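Local coordinates for nuclease (Salmonella phage SETP3, PDB 4QBN) that probably cleaves nucleic acids, as a magnesium-dependent enzyme of the VRR-NUC (virus-type replication-repair nuclease) family, at the interface of chains A and B. Coordinates in Å, arbitrary orientation; residue numbers count along the deposited sequence, not the author numbering. Chains: chain A/B, Nuclease.

The interface of chains A and B. Residues chain A 24-26; chain B 26-28.
A:Ser26 and B:Ser26 face each other across a two-fold axis, where strand 21-27 of one VRR-NUC domain lies antiparallel to the same strand of its partner. The backbone N of A:Ser26 gives its hydrogen to O of B:Ser26 over 2.8 Å, and the reciprocal bond closes a symmetric ring. Each donor stands about 41° above the plane of the carbonyl that receives it, rather than on a lone pair. The carbonyl oxygens O of A:Ser26 and O of B:Ser26 lie 2.9 Å apart; as both can only accept, this is not a bond, and the paired N-H groups may offset its cost. One step outward, N of B:Glu28 donates to O of A:Lys24 at 2.7 Å, and the two-fold repeats this bond at the opposite end.

The contact illustrates how strand pairing sorts side chains onto two faces. On one, A:Leu25 sits obliquely against B:Tyr27: its methyl CD1 lies 4.0 Å from CD1 of the phenol ring and addresses the CD1-CE1 side of it. With CG anti to the carbonyl carbon (chi1 -68°), the tyrosine ring is directed towards that methyl. Its CB, placed by the backbone, passes 3.6 Å from O of A:Lys24, beside an acceptor already used by the backbone.

On the other face, CG of B:Glu28 approaches CB of A:Ser26 at 3.9 Å, while CB of the glutamate meets CB of A:Lys24 at 4.1 Å. The serine touches through CB, its OG being turned opposite the backbone N (chi1 -158°). Beyond these carbons both longer chains are extended, that of poorly ordered B:Glu28 less certainly, and NZ of A:Lys24 remains 6.2 Å from carboxylate OE1 of B:Glu28. Their opposite charges could attract at long range without a salt bridge. Whether the dimer formed by this pairing is the working nuclease cannot be settled from the coordinates alone.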
loop_
_atom_site.group_PDB
_atom_site.type_symbol
_atom_site.label_atom_id
_atom_site.label_comp_id
_atom_site.label_asym_id
_atom_site.label_seq_id
_atom_site.Cartn_x
_atom_site.Cartn_y
_atom_site.Cartn_z
ATOM N N LYS A 24 -1.918 -8.162 4.558
ATOM C CA LYS A 24 -2.028 -7.506 5.882
ATOM C C LYS A 24 -0.851 -6.546 6.051
ATOM O O LYS A 24 0.303 -6.944 6.136
ATOM C CB LYS A 24 -2.086 -8.531 6.991
ATOM C CG LYS A 24 -3.334 -9.426 6.950
ATOM C CD LYS A 24 -3.280 -10.481 8.094
ATOM C CE LYS A 24 -4.367 -11.558 7.953
ATOM N NZ LYS A 24 -4.426 -12.525 9.135
ATOM N N LEU A 25 -1.165 -5.263 6.166
ATOM C CA LEU A 25 -0.177 -4.199 6.089
ATOM C C LEU A 25 0.290 -3.774 7.424
ATOM O O LEU A 25 -0.465 -3.811 8.403
ATOM C CB LEU A 25 -0.831 -3.002 5.374
ATOM C CG LEU A 25 -0.010 -2.221 4.420
ATOM C CD1 LEU A 25 0.553 -3.192 3.411
ATOM C CD2 LEU A 25 -0.967 -1.201 3.812
ATOM N N SER A 26 1.546 -3.346 7.503
ATOM C CA SER A 26 2.071 -2.726 8.727
ATOM C C SER A 26 3.130 -1.717 8.243
ATOM O O SER A 26 3.507 -1.724 7.056
ATOM C CB SER A 26 2.667 -3.775 9.669
ATOM O OG SER A 26 2.707 -3.288 10.998
ATOM N N SER B 26 5.627 -2.822 5.501
ATOM C CA SER B 26 5.981 -4.198 5.872
ATOM C C SER B 26 4.650 -4.973 5.860
ATOM O O SER B 26 3.569 -4.361 5.771
ATOM C CB SER B 26 6.661 -4.247 7.242
ATOM O OG SER B 26 7.429 -5.428 7.377
ATOM N N TYR B 27 4.694 -6.298 5.843
ATOM C CA TYR B 27 3.458 -7.053 5.920
ATOM C C TYR B 27 3.412 -7.695 7.261
ATOM O O TYR B 27 4.462 -8.077 7.765
ATOM C CB TYR B 27 3.427 -8.172 4.904
ATOM C CG TYR B 27 3.347 -7.763 3.460
ATOM C CD1 TYR B 27 2.662 -6.625 3.055
ATOM C CD2 TYR B 27 3.953 -8.550 2.489
ATOM C CE1 TYR B 27 2.582 -6.282 1.686
ATOM C CE2 TYR B 27 3.876 -8.215 1.155
ATOM C CZ TYR B 27 3.197 -7.098 0.757
ATOM O OH TYR B 27 3.098 -6.775 -0.595
ATOM N N GLU B 28 2.221 -7.919 7.797
ATOM C CA GLU B 28 2.124 -8.761 8.990
ATOM C C GLU B 28 2.150 -10.224 8.581
ATOM O O GLU B 28 1.292 -10.697 7.810
ATOM C CB GLU B 28 0.852 -8.466 9.801
ATOM C CG GLU B 28 0.800 -7.078 10.411
ATOM C CD GLU B 28 -0.358 -6.915 11.414
ATOM O OE1 GLU B 28 -1.093 -7.912 11.647
ATOM O OE2 GLU B 28 -0.513 -5.803 11.985
#